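Local coordinates for DNA topoisomerase 2-associated protein PAT1 (Saccharomyces cerevisiae, PDB 5LMG), which acts as a decapping activator and translational repressor in mRNA turnover, its C-terminal domain interacting directly with the decapping enzyme Dcp2, at residues R111-N114 against F115-K118; Q120-K123 against I124-I128; D76-A79 against M80-L84. The protein carries 2 engineered substitutions. All blocks are in the same frame, centred on the assembly; numbering follows the deposited sequence.

Contact 1 of 3, residues R111-N114 against F115-K118; sequences RIFN and FLDK. With MG (magnesium ion), chain N.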
# COMPACT_ATOMS: atom_id res chain seq x y z
N ARG A 111 15.92 -8.10 10.90
CA ARG A 111 16.84 -8.67 11.88
C ARG A 111 16.28 -8.57 13.30
O ARG A 111 16.42 -9.52 14.07
CB ARG A 111 18.22 -8.03 11.77
CG ARG A 111 18.91 -8.37 10.45
CD ARG A 111 19.93 -7.32 10.07
NE ARG A 111 21.11 -7.37 10.95
CZ ARG A 111 22.05 -6.44 10.99
NH1 ARG A 111 21.96 -5.37 10.22
NH2 ARG A 111 23.07 -6.56 11.82
N ILE A 112 15.60 -7.44 13.61
CA ILE A 112 14.90 -7.22 14.88
C ILE A 112 13.85 -8.34 15.07
O ILE A 112 13.78 -8.97 16.14
CB ILE A 112 14.26 -5.80 14.94
CG1 ILE A 112 15.34 -4.70 15.14
CG2 ILE A 112 13.17 -5.71 16.04
CD1 ILE A 112 14.81 -3.26 15.05
N PHE A 113 13.04 -8.59 14.00
CA PHE A 113 11.97 -9.59 13.99
C PHE A 113 12.45 -11.01 14.20
O PHE A 113 11.69 -11.82 14.74
CB PHE A 113 11.10 -9.45 12.72
CG PHE A 113 9.94 -8.50 12.93
CD1 PHE A 113 10.16 -7.17 13.29
CD2 PHE A 113 8.63 -8.95 12.81
CE1 PHE A 113 9.08 -6.31 13.52
CE2 PHE A 113 7.56 -8.08 13.03
CZ PHE A 113 7.79 -6.77 13.39
N ASN A 114 13.72 -11.32 13.86
CA ASN A 114 14.29 -12.64 14.12
C ASN A 114 14.40 -12.95 15.62
O ASN A 114 14.40 -14.13 15.98
CB ASN A 114 15.68 -12.77 13.46
CG ASN A 114 15.66 -12.88 11.96
OD1 ASN A 114 14.65 -13.24 11.33
ND2 ASN A 114 16.80 -12.59 11.35
N PHE A 115 14.52 -11.92 16.49
CA PHE A 115 14.71 -12.11 17.93
C PHE A 115 13.50 -11.75 18.81
O PHE A 115 13.63 -11.73 20.04
CB PHE A 115 15.97 -11.35 18.40
CG PHE A 115 17.24 -11.86 17.76
CD1 PHE A 115 17.88 -13.00 18.25
CD2 PHE A 115 17.76 -11.24 16.63
CE1 PHE A 115 19.04 -13.49 17.63
CE2 PHE A 115 18.91 -11.74 16.01
CZ PHE A 115 19.55 -12.86 16.52
N LEU A 116 12.33 -11.51 18.21
CA LEU A 116 11.11 -11.17 18.96
C LEU A 116 10.09 -12.29 18.95
O LEU A 116 10.09 -13.13 18.05
CB LEU A 116 10.45 -9.90 18.40
CG LEU A 116 11.26 -8.60 18.40
CD1 LEU A 116 10.49 -7.53 17.69
CD2 LEU A 116 11.63 -8.16 19.81
N ASP A 117 9.19 -12.29 19.95
CA ASP A 117 8.08 -13.24 20.01
C ASP A 117 6.83 -12.60 19.39
O ASP A 117 6.90 -11.44 18.96
CB ASP A 117 7.85 -13.82 21.43
CG ASP A 117 7.37 -12.86 22.51
OD1 ASP A 117 6.89 -11.76 22.16
OD2 ASP A 117 7.44 -13.22 23.69
N LYS A 118 5.71 -13.36 19.32
CA LYS A 118 4.46 -12.92 18.70
C LYS A 118 3.89 -11.61 19.27
O LYS A 118 3.61 -10.69 18.49
CB LYS A 118 3.41 -14.06 18.75
CG LYS A 118 2.14 -13.79 17.95
CD LYS A 118 1.09 -14.87 18.22
CE LYS A 118 -0.32 -14.34 18.06
NZ LYS A 118 -1.33 -15.43 18.12
MG MG N . 6.74 -12.40 25.56
O HOH W 1 5.86 -10.70 24.61
O HOH W 2 8.69 -11.21 25.89

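Contact 2 of 3, residues Q120-K123 against I124-I128; sequences QKLK and ILQKI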
# COMPACT_ATOMS: atom_id res chain seq x y z
N GLN A 120 5.38 -9.23 21.03
CA GLN A 120 6.32 -8.13 20.80
C GLN A 120 6.15 -7.58 19.37
O GLN A 120 6.02 -6.37 19.19
CB GLN A 120 7.77 -8.57 21.04
CG GLN A 120 8.15 -8.67 22.52
CD GLN A 120 9.53 -9.26 22.71
OE1 GLN A 120 9.94 -10.19 22.01
NE2 GLN A 120 10.27 -8.72 23.66
N LYS A 121 6.07 -8.50 18.38
CA LYS A 121 5.85 -8.20 16.96
C LYS A 121 4.48 -7.52 16.77
O LYS A 121 4.36 -6.58 15.99
CB LYS A 121 5.92 -9.49 16.12
CG LYS A 121 7.30 -10.12 16.01
CD LYS A 121 7.20 -11.47 15.32
CE LYS A 121 8.55 -12.12 15.12
NZ LYS A 121 8.42 -13.42 14.42
N LEU A 122 3.44 -8.01 17.49
CA LEU A 122 2.08 -7.45 17.44
C LEU A 122 2.08 -6.03 18.02
O LEU A 122 1.45 -5.15 17.43
CB LEU A 122 1.09 -8.38 18.18
CG LEU A 122 -0.42 -8.30 17.87
CD1 LEU A 122 -1.16 -7.56 18.95
CD2 LEU A 122 -0.75 -7.77 16.48
N LYS A 123 2.84 -5.78 19.11
CA LYS A 123 2.98 -4.45 19.73
C LYS A 123 3.61 -3.43 18.76
O LYS A 123 3.22 -2.26 18.78
CB LYS A 123 3.80 -4.53 21.02
CG LYS A 123 2.98 -4.90 22.24
CD LYS A 123 3.86 -4.96 23.49
CE LYS A 123 3.09 -5.35 24.73
NZ LYS A 123 2.22 -4.25 25.22
N ILE A 124 4.56 -3.88 17.92
CA ILE A 124 5.21 -3.05 16.90
C ILE A 124 4.17 -2.63 15.84
O ILE A 124 4.06 -1.44 15.55
CB ILE A 124 6.47 -3.73 16.30
CG1 ILE A 124 7.64 -3.69 17.33
CG2 ILE A 124 6.87 -3.09 14.94
CD1 ILE A 124 8.92 -4.40 16.96
N LEU A 125 3.40 -3.61 15.31
CA LEU A 125 2.34 -3.38 14.32
C LEU A 125 1.28 -2.43 14.88
O LEU A 125 0.89 -1.48 14.19
CB LEU A 125 1.68 -4.71 13.89
CG LEU A 125 2.44 -5.81 13.10
CD1 LEU A 125 1.67 -6.22 11.87
CD2 LEU A 125 3.90 -5.47 12.78
N GLN A 126 0.84 -2.65 16.15
CA GLN A 126 -0.13 -1.80 16.87
C GLN A 126 0.39 -0.36 16.93
O GLN A 126 -0.37 0.56 16.63
CB GLN A 126 -0.40 -2.33 18.29
CG GLN A 126 -1.29 -3.56 18.35
CD GLN A 126 -1.49 -4.11 19.74
OE1 GLN A 126 -0.56 -4.23 20.55
NE2 GLN A 126 -2.70 -4.56 20.03
N LYS A 127 1.68 -0.17 17.29
CA LYS A 127 2.32 1.15 17.36
C LYS A 127 2.28 1.85 15.99
O LYS A 127 1.84 3.00 15.92
CB LYS A 127 3.78 1.03 17.87
CG LYS A 127 4.43 2.35 18.26
CD LYS A 127 4.16 2.72 19.70
CE LYS A 127 3.15 3.83 19.85
NZ LYS A 127 2.71 3.96 21.25
N ILE A 128 2.73 1.15 14.92
CA ILE A 128 2.77 1.65 13.54
C ILE A 128 1.37 2.13 13.10
O ILE A 128 1.25 3.27 12.66
CB ILE A 128 3.39 0.60 12.55
CG1 ILE A 128 4.90 0.37 12.84
CG2 ILE A 128 3.15 1.01 11.07
CD1 ILE A 128 5.54 -0.83 12.07

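Contact 3 of 3, residues D76-A79 against M80-L84; sequences DSTA and MWEAL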
# COMPACT_ATOMS: atom_id res chain seq x y z
N ASP A 76 19.47 -13.49 24.86
CA ASP A 76 18.52 -12.75 25.68
C ASP A 76 18.24 -11.43 24.95
O ASP A 76 19.12 -10.56 24.88
CB ASP A 76 19.06 -12.52 27.11
CG ASP A 76 18.02 -12.06 28.12
OD1 ASP A 76 17.10 -11.31 27.74
OD2 ASP A 76 18.14 -12.44 29.31
N SER A 77 17.04 -11.31 24.39
CA SER A 77 16.60 -10.15 23.60
C SER A 77 15.96 -9.00 24.42
O SER A 77 15.43 -8.06 23.81
CB SER A 77 15.65 -10.60 22.49
OG SER A 77 14.47 -11.17 23.04
N THR A 78 16.01 -9.06 25.77
CA THR A 78 15.44 -8.03 26.67
C THR A 78 16.03 -6.64 26.41
O THR A 78 15.27 -5.67 26.27
CB THR A 78 15.59 -8.46 28.15
OG1 THR A 78 14.97 -9.73 28.32
CG2 THR A 78 14.98 -7.46 29.12
N ALA A 79 17.38 -6.53 26.39
CA ALA A 79 18.09 -5.27 26.16
C ALA A 79 17.75 -4.66 24.80
O ALA A 79 17.54 -3.45 24.73
CB ALA A 79 19.59 -5.49 26.30
N MET A 80 17.63 -5.51 23.74
CA MET A 80 17.27 -5.04 22.39
C MET A 80 15.83 -4.50 22.37
O MET A 80 15.60 -3.42 21.83
CB MET A 80 17.47 -6.16 21.35
CG MET A 80 17.22 -5.72 19.91
SD MET A 80 15.50 -5.94 19.37
CE MET A 80 15.44 -7.71 19.13
N TRP A 81 14.87 -5.28 22.95
CA TRP A 81 13.46 -4.88 23.04
C TRP A 81 13.32 -3.54 23.77
O TRP A 81 12.65 -2.65 23.25
CB TRP A 81 12.58 -5.98 23.71
CG TRP A 81 11.17 -5.53 24.00
CD1 TRP A 81 10.66 -5.21 25.23
CD2 TRP A 81 10.13 -5.26 23.05
NE1 TRP A 81 9.35 -4.80 25.10
CE2 TRP A 81 9.00 -4.82 23.77
CE3 TRP A 81 10.04 -5.37 21.65
CZ2 TRP A 81 7.79 -4.49 23.14
CZ3 TRP A 81 8.84 -5.06 21.03
CH2 TRP A 81 7.73 -4.62 21.77
N GLU A 82 14.02 -3.38 24.91
CA GLU A 82 14.01 -2.15 25.70
C GLU A 82 14.61 -0.95 24.94
O GLU A 82 14.08 0.15 25.06
CB GLU A 82 14.72 -2.36 27.05
CG GLU A 82 13.83 -3.02 28.09
CD GLU A 82 14.43 -3.09 29.48
OE1 GLU A 82 14.53 -2.03 30.14
OE2 GLU A 82 14.78 -4.20 29.93
N ALA A 83 15.65 -1.19 24.11
CA ALA A 83 16.30 -0.16 23.28
C ALA A 83 15.40 0.38 22.14
O ALA A 83 15.74 1.40 21.53
CB ALA A 83 17.61 -0.69 22.72
N LEU A 84 14.24 -0.27 21.88
CA LEU A 84 13.27 0.13 20.85
C LEU A 84 12.25 1.19 21.29
O LEU A 84 11.67 1.87 20.44
CB LEU A 84 12.54 -1.10 20.27
CG LEU A 84 13.33 -2.12 19.45
CD1 LEU A 84 12.45 -3.30 19.09
CD2 LEU A 84 13.89 -1.52 18.17
O HOH W 3 19.09 -7.93 23.79

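Contact 1 of 3, residues R111-N114 against F115-K118
Phe115 folds back on the last turn of helix 103-114, opening the short helix-loop-helix connection that leads into helix 118-130 of this mainly helical domain. Its backbone N donates to Ile112 O at 3.1 Å, an i to i+3 bond whose donor stands well above the carbonyl plane. With CG anti to its carbonyl carbon (chi1 -62°), the ring turns back and brings CD2 within 3.4 Å of Arg111 O, which lies at the ring edge near its plane. The large flat ring also reaches Leu65 and Met80; an alanine here would probably leave a gap between the Arg111 backbone and these two residues. Leu116 comes next, lying alongside Ile112 and pointing the same way, its CD1 3.6 Å from Ile112 CG2: two branched apolar side chains suit a place where the loop must close over buried Ile112. The same CD1 approaches Phe113 CD1 more loosely, at 4.4 Å. Asp117 points away from 111-114 and sits at the N-cap of the next helix, which suits a short acceptor: OD1 caps a backbone N-H just beyond Lys118. OD1 also accepts from a magnesium-bound water, while Asp117 OD2 binds that magnesium directly at 2.2 Å.

Contact 2 of 3, residues Q120-K123 against I124-I128
Leu122 lays a methyl over the face of the Gln126 side-chain amide: CD1 is 3.5 Å from Gln126 NE2 and nearly as close to the amide carbon and oxygen. With CG anti to the backbone N (chi1 -159°), the leucine end is carried forward along the helix to meet it. In the backbone between them, Gln126 N donates to Leu122 O at 2.9 Å, a nearly straight bond (164° at the hydrogen). The bond is one of four i to i+4 bonds that make this a regular alpha-helical segment of helix 118-130. Ile124 N gives to Gln120 O at 3.2 Å, Leu125 N to Lys121 O at the same length, and Lys127 N to Lys123 O at 3.0 Å, so all four carbonyls of 120-123 have a donor. Aliphatic carbon packs round these oxygens as well, Leu125 CD2 lying 3.4 Å from Lys121 O. Gln120 OE1 accepts from the backbone N of Asp117, a fitting role for a glutamine at N3, whose amide can fold back to the N-cap residue, and Lys123 NZ has a long, weak ion pair with Asp87. On the buried side, Leu125 and Leu122 meet Phe171 of helix 151-174, where apolar branches need no hydrogen-bonding mate.

Contact 3 of 3, residues D76-A79 against M80-L84
The carboxylate of Glu82 leads with OE2 toward Thr78, whose methyl CG2 stands 3.4 Å from it; the two side chains run side by side, pointing the same way along the exposed flank of helix 78-82. Thr78 puts CG2 anti to its backbone N, which leaves OG1 on the other branch to reach back toward Asp76. There a second flat group, the Asp76 carboxylate, is used through a single oxygen. Asp76 OD1 takes the Thr78 OG1 hydroxyl at 2.7 Å on its syn lone pair, the side of the other oxygen, and also takes Thr78 N, met nearly along the C-O bond direction. Two donors from one residue should restrict rotation of the carboxylate. The Trp81 indole leads away from 76-79; the residue touches the preceding turn through its CB, 3.5 Å from Ser77 O. The side-chain amide of Gln120 comes over one side of the indole, and Lys123 and Ile124 of helix 118-130, with Leu116 and Ile86, also touch it. The bond from Thr78 N to Asp76 OD1 makes an Asx turn at the start of the helix. Ser77 holds the N-cap position, yet its hydroxyl makes no capping bond and pairs instead with Phe115 O. Near the helix start a water bridges the chain, donating to Asp76 O and giving Met80 N an acceptor, each at 2.8 Å. From there the i to i+4 bonds take over: Trp81 N to Ser77 O at 3.0 Å, with 168° at the hydrogen, Glu82 N to Thr78 O, and Ala83 N to Ala79 O. Met80, long and flexible, bends at both outer torsions (chi2 -90°) and is buried against Ile62 and Leu65 of helix 48-70. Small Ala83 brings its CB 3.4 Å from Ala79 O.

Overall arrangement
The three contacts meet on one side of the domain. Contact 1 lies between the others, its centre 11 Å from that of contact 2 and 10 Å from that of contact 3, with 15 Å separating contacts 2 and 3. Trp81 of contact 3 ties them together: Gln120 NE2 stands above the indole plane near its CG, 3.3 Å from Trp81 CG, and Leu116 CD2 comes to 3.7 Å from Trp81 CE3. Leu116 CD1 in turn touches Ile124 CD1 at 3.6 Å. The magnesium, bound within contact 1, is about 5 Å from the Gln120 side chain and about 8 Å from that of Trp81.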